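Protein yesU (Bacillus subtilis, PDB 1OQ1) is of unknown function but adopts a galectin-like fold of the concanavalin clan, which leaves carbohydrate binding a possible though unproven role. Local coordinates at residues G62-W67 with H218-R223; R131-R136 with L179-W184. One frame throughout, in Å; residues are numbered along the deposited sequence.

Interaction 1 (G62-W67 with H218-R223)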
ATOM      1  N   GLY A  62       9.545  -0.319 -12.161  1.00  8.16           N
ATOM      2  CA  GLY A  62      10.851  -0.866 -11.826  1.00  7.58           C
ATOM      3  C   GLY A  62      11.410  -0.296 -10.538  1.00  6.98           C
ATOM      4  O   GLY A  62      12.473   0.326 -10.525  1.00  6.60           O
ATOM      5  N   ILE A  63      10.700  -0.535  -9.443  1.00  5.53           N
ATOM      6  CA  ILE A  63      11.109  -0.010  -8.150  1.00  5.15           C
ATOM      7  C   ILE A  63      10.937  -1.012  -7.020  1.00  5.18           C
ATOM      8  O   ILE A  63      10.217  -1.999  -7.150  1.00  6.58           O
ATOM      9  CB  ILE A  63      10.272   1.236  -7.782  1.00  4.74           C
ATOM     10  CG1 ILE A  63       8.779   0.887  -7.855  1.00  6.35           C
ATOM     11  CG2 ILE A  63      10.610   2.397  -8.719  1.00  5.13           C
ATOM     12  CD1 ILE A  63       7.841   1.969  -7.326  1.00  6.98           C
ATOM     13  N   ILE A  64      11.612  -0.741  -5.909  1.00  5.38           N
ATOM     14  CA  ILE A  64      11.507  -1.564  -4.714  1.00  4.89           C
ATOM     15  C   ILE A  64      11.053  -0.592  -3.628  1.00  5.92           C
ATOM     16  O   ILE A  64      11.729   0.398  -3.346  1.00  5.07           O
ATOM     17  CB  ILE A  64      12.851  -2.212  -4.346  1.00  7.18           C
ATOM     18  CG1 ILE A  64      13.271  -3.188  -5.455  1.00  7.56           C
ATOM     19  CG2 ILE A  64      12.725  -2.951  -3.014  1.00  6.49           C
ATOM     20  CD1 ILE A  64      14.570  -3.918  -5.185  1.00  6.26           C
ATOM     21  N   VAL A  65       9.888  -0.876  -3.050  1.00  4.96           N
ATOM     22  CA  VAL A  65       9.283  -0.028  -2.025  1.00  4.93           C
ATOM     23  C   VAL A  65       9.413  -0.660  -0.648  1.00  4.62           C
ATOM     24  O   VAL A  65       9.040  -1.816  -0.452  1.00  4.36           O
ATOM     25  CB  VAL A  65       7.779   0.201  -2.333  1.00  6.01           C
ATOM     26  CG1 VAL A  65       7.171   1.158  -1.314  1.00  6.28           C
ATOM     27  CG2 VAL A  65       7.613   0.746  -3.744  1.00  6.82           C
ATOM     28  N   THR A  66       9.936   0.107   0.303  1.00  4.00           N
ATOM     29  CA  THR A  66      10.121  -0.386   1.659  1.00  4.66           C
ATOM     30  C   THR A  66       9.587   0.581   2.711  1.00  5.50           C
ATOM     31  O   THR A  66       9.533   1.798   2.498  1.00  4.70           O
ATOM     32  CB  THR A  66      11.618  -0.641   1.959  1.00  5.20           C
ATOM     33  OG1 THR A  66      12.369   0.554   1.704  1.00  5.65           O
ATOM     34  CG2 THR A  66      12.153  -1.776   1.090  1.00  6.45           C
ATOM     35  N   TRP A  67       9.180   0.022   3.844  1.00  5.04           N
ATOM     36  CA  TRP A  67       8.688   0.817   4.958  1.00  5.26           C
ATOM     37  C   TRP A  67       8.586  -0.042   6.213  1.00  6.42           C
ATOM     38  O   TRP A  67       8.506  -1.271   6.129  1.00  4.85           O
ATOM     39  CB  TRP A  67       7.324   1.456   4.621  1.00  6.01           C
ATOM     40  CG  TRP A  67       6.126   0.527   4.573  1.00  5.54           C
ATOM     41  CD1 TRP A  67       5.182   0.351   5.551  1.00  6.01           C
ATOM     42  CD2 TRP A  67       5.718  -0.297   3.471  1.00  4.85           C
ATOM     43  NE1 TRP A  67       4.207  -0.526   5.120  1.00  5.90           N
ATOM     44  CE2 TRP A  67       4.514  -0.938   3.847  1.00  6.46           C
ATOM     45  CE3 TRP A  67       6.251  -0.555   2.199  1.00  5.69           C
ATOM     46  CZ2 TRP A  67       3.834  -1.821   2.995  1.00  6.34           C
ATOM     47  CZ3 TRP A  67       5.575  -1.435   1.351  1.00  6.78           C
ATOM     48  CH2 TRP A  67       4.378  -2.056   1.756  1.00  5.57           C
ATOM     49  N   HIS A 218      13.467   2.667  -4.077  1.00  7.60           N
ATOM     50  CA  HIS A 218      14.744   2.516  -4.771  1.00  7.94           C
ATOM     51  C   HIS A 218      14.497   1.918  -6.151  1.00  8.78           C
ATOM     52  O   HIS A 218      13.452   1.315  -6.399  1.00  7.54           O
ATOM     53  CB  HIS A 218      15.676   1.571  -3.998  1.00  8.81           C
ATOM     54  CG  HIS A 218      16.194   2.134  -2.709  1.00  9.33           C
ATOM     55  ND1 HIS A 218      17.469   2.647  -2.578  1.00 11.35           N
ATOM     56  CD2 HIS A 218      15.617   2.248  -1.490  1.00  7.81           C
ATOM     57  CE1 HIS A 218      17.653   3.048  -1.332  1.00  7.61           C
ATOM     58  NE2 HIS A 218      16.546   2.818  -0.652  1.00 11.59           N
ATOM     59  N   GLN A 219      15.462   2.089  -7.048  1.00  8.72           N
ATOM     60  CA  GLN A 219      15.359   1.522  -8.388  1.00 10.11           C
ATOM     61  C   GLN A 219      15.463   0.009  -8.219  1.00  9.56           C
ATOM     62  O   GLN A 219      16.234  -0.466  -7.385  1.00  9.99           O
ATOM     63  CB  GLN A 219      16.523   1.999  -9.260  1.00 15.79           C
ATOM     64  CG  GLN A 219      16.394   3.401  -9.818  1.00 26.86           C
ATOM     65  CD  GLN A 219      15.410   3.474 -10.967  1.00 33.92           C
ATOM     66  OE1 GLN A 219      15.429   2.633 -11.868  1.00 39.15           O
ATOM     67  NE2 GLN A 219      14.551   4.486 -10.950  1.00 38.72           N
ATOM     68  N   ALA A 220      14.689  -0.748  -8.989  1.00  8.64           N
ATOM     69  CA  ALA A 220      14.751  -2.204  -8.901  1.00  8.77           C
ATOM     70  C   ALA A 220      15.789  -2.708  -9.898  1.00  9.76           C
ATOM     71  O   ALA A 220      15.705  -2.412 -11.089  1.00 11.44           O
ATOM     72  CB  ALA A 220      13.387  -2.819  -9.212  1.00  7.58           C
ATOM     73  N   VAL A 221      16.768  -3.458  -9.405  1.00  8.65           N
ATOM     74  CA  VAL A 221      17.814  -4.001 -10.261  1.00  9.69           C
ATOM     75  C   VAL A 221      17.629  -5.504 -10.400  1.00 10.16           C
ATOM     76  O   VAL A 221      17.825  -6.259  -9.445  1.00  9.86           O
ATOM     77  CB  VAL A 221      19.213  -3.715  -9.684  1.00 10.18           C
ATOM     78  CG1 VAL A 221      20.280  -4.329 -10.584  1.00 11.40           C
ATOM     79  CG2 VAL A 221      19.419  -2.218  -9.558  1.00 11.07           C
ATOM     80  N   ARG A 222      17.251  -5.938 -11.597  1.00 10.46           N
ATOM     81  CA  ARG A 222      17.032  -7.354 -11.843  1.00 13.82           C
ATOM     82  C   ARG A 222      18.342  -8.054 -12.162  1.00 14.80           C
ATOM     83  O   ARG A 222      19.087  -7.620 -13.038  1.00 15.24           O
ATOM     84  CB  ARG A 222      16.041  -7.543 -12.997  1.00 16.92           C
ATOM     85  CG  ARG A 222      15.709  -8.991 -13.281  1.00 19.79           C
ATOM     86  CD  ARG A 222      14.636  -9.134 -14.346  1.00 24.25           C
ATOM     87  NE  ARG A 222      14.972  -8.417 -15.571  1.00 27.00           N
ATOM     88  CZ  ARG A 222      14.550  -8.772 -16.781  1.00 28.14           C
ATOM     89  NH1 ARG A 222      13.779  -9.839 -16.930  1.00 30.54           N
ATOM     90  NH2 ARG A 222      14.898  -8.059 -17.841  1.00 29.50           N
ATOM     91  N   ARG A 223      18.627  -9.132 -11.440  1.00 14.50           N
ATOM     92  CA  ARG A 223      19.849  -9.894 -11.665  1.00 15.08           C
ATOM     93  C   ARG A 223      19.560 -11.092 -12.572  1.00 17.39           C
ATOM     94  O   ARG A 223      18.368 -11.398 -12.770  1.00 19.74           O
ATOM     95  CB  ARG A 223      20.424 -10.372 -10.326  1.00 14.33           C
ATOM     96  CG  ARG A 223      21.111  -9.278  -9.503  1.00 12.09           C
ATOM     97  CD  ARG A 223      22.357  -8.760 -10.217  1.00 12.49           C
ATOM     98  NE  ARG A 223      23.048  -7.706  -9.471  1.00  9.82           N
ATOM     99  CZ  ARG A 223      23.737  -7.898  -8.351  1.00 11.35           C
ATOM    100  NH1 ARG A 223      23.835  -9.113  -7.828  1.00  9.99           N
ATOM    101  NH2 ARG A 223      24.335  -6.871  -7.755  1.00 10.06           N
ATOM    102  OXT ARG A 223      20.518 -11.720 -13.074  1.00 18.46           O
TER
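His218 O is held by two neighbouring groups of the opposite strand. Ile64 N gives it a nearly straight hydrogen bond of 2.8 Å (161° at the hydrogen), while Ile63 CA lies 3.2 Å from His218 O in a more bent CA-H...O contact. Ile64 returns the bond, its O accepting His218 N at 3.0 Å, which makes Ile64 and His218 a hydrogen-bonded antiparallel pair with both side chains on one face. Two residues further along, Ala220 N reaches Gly62 O at 2.9 Å, but from well above the carbonyl plane, 51° out of it. Here the strand is only beginning: Gly62 and Ile63 both oppose Lys167 on the other flank, a G1 beta bulge, and the positive phi of Gly62 suits glycine. In this galectin-like sheet, strand 63-73 thus lies between 161-168 and 209-222. The small methyl of Ala220 can settle against the glycine backbone, CB 3.5 Å from Gly62 C. With CG1 anti to its own carbonyl carbon (chi1 -64°), Ile64 brings that methylene to 3.8 Å from Ala220 CB, a buried place that suits a wholly apolar, beta-branched side chain. The His218 side chain packs against strand 5-14, touching Cys10 and Arg13, and its ND1 makes a weak hydrogen bond to Gly8 O.

Interaction 2 (R131-R136 with L179-W184)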
ATOM      1  N   ARG A 131      -5.729 -15.802   8.043  1.00  8.58           N
ATOM      2  CA  ARG A 131      -4.914 -14.637   7.754  1.00  6.97           C
ATOM      3  C   ARG A 131      -4.013 -14.672   6.548  1.00  5.54           C
ATOM      4  O   ARG A 131      -3.037 -15.417   6.489  1.00  5.25           O
ATOM      5  CB  ARG A 131      -4.148 -14.290   9.020  1.00  9.05           C
ATOM      6  CG  ARG A 131      -5.138 -14.126  10.156  1.00 12.59           C
ATOM      7  CD  ARG A 131      -4.496 -14.039  11.491  1.00 11.66           C
ATOM      8  NE  ARG A 131      -5.498 -14.045  12.554  1.00 11.92           N
ATOM      9  CZ  ARG A 131      -5.198 -13.878  13.833  1.00 10.34           C
ATOM     10  NH1 ARG A 131      -3.936 -13.687  14.180  1.00 12.18           N
ATOM     11  NH2 ARG A 131      -6.143 -13.923  14.763  1.00 11.09           N
ATOM     12  N   THR A 132      -4.360 -13.822   5.590  1.00  5.52           N
ATOM     13  CA  THR A 132      -3.635 -13.722   4.336  1.00  5.43           C
ATOM     14  C   THR A 132      -3.425 -12.271   3.913  1.00  6.36           C
ATOM     15  O   THR A 132      -3.985 -11.341   4.504  1.00  6.30           O
ATOM     16  CB  THR A 132      -4.422 -14.412   3.209  1.00  6.41           C
ATOM     17  OG1 THR A 132      -5.629 -13.679   2.953  1.00  9.11           O
ATOM     18  CG2 THR A 132      -4.795 -15.829   3.614  1.00  6.41           C
ATOM     19  N   CYS A 133      -2.588 -12.103   2.895  1.00  4.89           N
ATOM     20  CA  CYS A 133      -2.317 -10.809   2.284  1.00  5.12           C
ATOM     21  C   CYS A 133      -2.828 -11.031   0.869  1.00  5.63           C
ATOM     22  O   CYS A 133      -2.561 -12.077   0.279  1.00  7.14           O
ATOM     23  CB  CYS A 133      -0.818 -10.513   2.242  1.00  5.41           C
ATOM     24  SG  CYS A 133      -0.046 -10.287   3.856  1.00  7.79           S
ATOM     25  N   ASN A 134      -3.558 -10.063   0.325  1.00  5.21           N
ATOM     26  CA  ASN A 134      -4.127 -10.203  -1.018  1.00  6.07           C
ATOM     27  C   ASN A 134      -3.674  -9.101  -1.975  1.00  6.78           C
ATOM     28  O   ASN A 134      -3.586  -7.942  -1.586  1.00  7.26           O
ATOM     29  CB  ASN A 134      -5.662 -10.169  -0.942  1.00  5.77           C
ATOM     30  CG  ASN A 134      -6.242 -11.274  -0.067  1.00 10.16           C
ATOM     31  OD1 ASN A 134      -5.513 -12.074   0.525  1.00 11.40           O
ATOM     32  ND2 ASN A 134      -7.566 -11.317   0.019  1.00 10.09           N
ATOM     33  N   LEU A 135      -3.395  -9.469  -3.224  1.00  5.59           N
ATOM     34  CA  LEU A 135      -2.998  -8.492  -4.244  1.00  5.04           C
ATOM     35  C   LEU A 135      -4.098  -8.403  -5.297  1.00  5.86           C
ATOM     36  O   LEU A 135      -4.488  -9.415  -5.878  1.00  6.27           O
ATOM     37  CB  LEU A 135      -1.699  -8.904  -4.943  1.00  4.90           C
ATOM     38  CG  LEU A 135      -1.308  -7.990  -6.119  1.00  4.09           C
ATOM     39  CD1 LEU A 135      -0.844  -6.634  -5.587  1.00  6.82           C
ATOM     40  CD2 LEU A 135      -0.198  -8.638  -6.947  1.00  6.85           C
ATOM     41  N   ARG A 136      -4.604  -7.199  -5.536  1.00  6.17           N
ATOM     42  CA  ARG A 136      -5.644  -7.007  -6.544  1.00  6.41           C
ATOM     43  C   ARG A 136      -5.218  -5.959  -7.558  1.00  5.83           C
ATOM     44  O   ARG A 136      -4.347  -5.133  -7.276  1.00  5.20           O
ATOM     45  CB  ARG A 136      -6.966  -6.583  -5.894  1.00 10.35           C
ATOM     46  CG  ARG A 136      -7.683  -7.713  -5.158  1.00 12.04           C
ATOM     47  CD  ARG A 136      -9.076  -7.291  -4.710  1.00 14.69           C
ATOM     48  NE  ARG A 136      -9.715  -8.294  -3.856  1.00 13.57           N
ATOM     49  CZ  ARG A 136     -10.406  -9.343  -4.293  1.00 15.89           C
ATOM     50  NH1 ARG A 136     -10.575  -9.553  -5.593  1.00 13.48           N
ATOM     51  NH2 ARG A 136     -10.924 -10.198  -3.421  1.00 13.91           N
ATOM     52  N   LEU A 179      10.774 -12.641   4.488  1.00  5.86           N
ATOM     53  CA  LEU A 179      10.047 -13.854   4.118  1.00  5.80           C
ATOM     54  C   LEU A 179       9.129 -13.575   2.937  1.00  4.42           C
ATOM     55  O   LEU A 179       8.271 -12.698   3.009  1.00  4.70           O
ATOM     56  CB  LEU A 179       9.207 -14.351   5.300  1.00  3.71           C
ATOM     57  CG  LEU A 179       8.356 -15.605   5.048  1.00  5.16           C
ATOM     58  CD1 LEU A 179       9.267 -16.821   4.915  1.00  6.71           C
ATOM     59  CD2 LEU A 179       7.356 -15.807   6.189  1.00  6.18           C
ATOM     60  N   PRO A 180       9.303 -14.308   1.823  1.00  5.57           N
ATOM     61  CA  PRO A 180       8.431 -14.066   0.669  1.00  5.53           C
ATOM     62  C   PRO A 180       6.990 -14.378   1.065  1.00  6.26           C
ATOM     63  O   PRO A 180       6.724 -15.409   1.682  1.00  5.88           O
ATOM     64  CB  PRO A 180       8.960 -15.044  -0.379  1.00  5.35           C
ATOM     65  CG  PRO A 180      10.413 -15.183  -0.011  1.00  7.06           C
ATOM     66  CD  PRO A 180      10.350 -15.290   1.493  1.00  5.29           C
ATOM     67  N   ILE A 181       6.072 -13.482   0.716  1.00  4.92           N
ATOM     68  CA  ILE A 181       4.660 -13.645   1.045  1.00  4.85           C
ATOM     69  C   ILE A 181       3.854 -14.041  -0.186  1.00  4.92           C
ATOM     70  O   ILE A 181       3.048 -14.972  -0.140  1.00  5.68           O
ATOM     71  CB  ILE A 181       4.089 -12.332   1.637  1.00  4.37           C
ATOM     72  CG1 ILE A 181       4.846 -11.977   2.916  1.00  6.98           C
ATOM     73  CG2 ILE A 181       2.588 -12.477   1.925  1.00  4.22           C
ATOM     74  CD1 ILE A 181       4.765 -13.058   3.985  1.00  7.03           C
ATOM     75  N   LEU A 182       4.064 -13.322  -1.285  1.00  4.69           N
ATOM     76  CA  LEU A 182       3.372 -13.631  -2.529  1.00  4.67           C
ATOM     77  C   LEU A 182       4.127 -13.016  -3.696  1.00  5.53           C
ATOM     78  O   LEU A 182       4.952 -12.125  -3.504  1.00  5.43           O
ATOM     79  CB  LEU A 182       1.927 -13.096  -2.497  1.00  5.07           C
ATOM     80  CG  LEU A 182       1.654 -11.589  -2.374  1.00  5.84           C
ATOM     81  CD1 LEU A 182       1.943 -10.879  -3.693  1.00  5.19           C
ATOM     82  CD2 LEU A 182       0.197 -11.378  -1.997  1.00  6.04           C
ATOM     83  N   GLU A 183       3.861 -13.509  -4.899  1.00  5.96           N
ATOM     84  CA  GLU A 183       4.496 -12.967  -6.091  1.00  7.83           C
ATOM     85  C   GLU A 183       3.538 -13.154  -7.262  1.00  8.18           C
ATOM     86  O   GLU A 183       2.688 -14.044  -7.240  1.00  8.19           O
ATOM     87  CB  GLU A 183       5.852 -13.636  -6.355  1.00 13.29           C
ATOM     88  CG  GLU A 183       5.825 -14.988  -7.029  1.00 17.89           C
ATOM     89  CD  GLU A 183       7.230 -15.473  -7.362  1.00 23.62           C
ATOM     90  OE1 GLU A 183       7.366 -16.460  -8.115  1.00 29.16           O
ATOM     91  OE2 GLU A 183       8.202 -14.868  -6.866  1.00 26.11           O
ATOM     92  N   TRP A 184       3.667 -12.312  -8.280  1.00  6.41           N
ATOM     93  CA  TRP A 184       2.755 -12.376  -9.411  1.00  7.38           C
ATOM     94  C   TRP A 184       3.381 -11.844 -10.685  1.00  7.11           C
ATOM     95  O   TRP A 184       4.213 -10.940 -10.648  1.00  7.88           O
ATOM     96  CB  TRP A 184       1.509 -11.553  -9.076  1.00  9.15           C
ATOM     97  CG  TRP A 184       0.473 -11.481 -10.152  1.00  9.21           C
ATOM     98  CD1 TRP A 184      -0.207 -12.526 -10.707  1.00  9.98           C
ATOM     99  CD2 TRP A 184      -0.067 -10.292 -10.739  1.00 12.78           C
ATOM    100  NE1 TRP A 184      -1.143 -12.062 -11.598  1.00 12.19           N
ATOM    101  CE2 TRP A 184      -1.079 -10.694 -11.636  1.00 11.84           C
ATOM    102  CE3 TRP A 184       0.204  -8.924 -10.591  1.00 14.15           C
ATOM    103  CZ2 TRP A 184      -1.829  -9.777 -12.382  1.00 15.74           C
ATOM    104  CZ3 TRP A 184      -0.544  -8.011 -11.335  1.00 15.94           C
ATOM    105  CH2 TRP A 184      -1.547  -8.444 -12.216  1.00 15.13           C
TER
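Leu182 meets Cys133 by one methyl: its CD2 rests 3.6 Å from Cys133 O and 4.3 Å from Leu135 CB, settling on the backbone between the two residues. Leu135, its CG anti to the backbone N (chi1 174°), reaches Trp184 CE3 with CD2 at 3.7 Å; the two side chains cross at about a right angle and the methyl meets the indole obliquely. Leucine's branched end fills space between facing strands, while the broad tryptophan, partly exposed, extends the apolar surface onto Ala144. The strands belong to opposed sheets of the galectin-like sandwich and run 27° apart, 7.9 Å at the closest approach of their axes. Cys133, Leu135 and Leu182 are buried; Ile181 is less so, next to exposed Leu179 and Pro180. Its beta-branched CG2, close to its own backbone, still lies 3.9 Å from Cys133 SG, a small, weakly polar thiol that tolerates an apolar neighbour. Ile181 and Leu182 both oppose Phe174 in a classic beta bulge, and both point at the other sheet. Between Leu182 and Trp184, Glu183 points away, its OE2 hydrogen-bonded to Tyr171 OH and Asn2 N. No hydrogen bond joins the two strands, so this contact depends on apolar burial and shape, with little directional constraint.

Interaction 1 joins neighbours within one sheet, whereas interaction 2 joins that sheet to the one facing it. Their centres lie about 17 Å apart and their nearest atoms about 9 Å, so they do not touch. The shared sheet connects them: strand 209-222 pairs with 63-73, followed by 161-168, 171-176 and 179-185, the last of which faces strand 132-138 of the second sheet. Along the chain, residues 131-136 and 179-184 both fall between 62-67 and 218-223, so both halves of interaction 2 come from the part of the chain that separates the strands of interaction 1. Interaction 1 holds strands of one sheet side by side, and interaction 2 packs that sheet against its partner, as a beta sandwich is built.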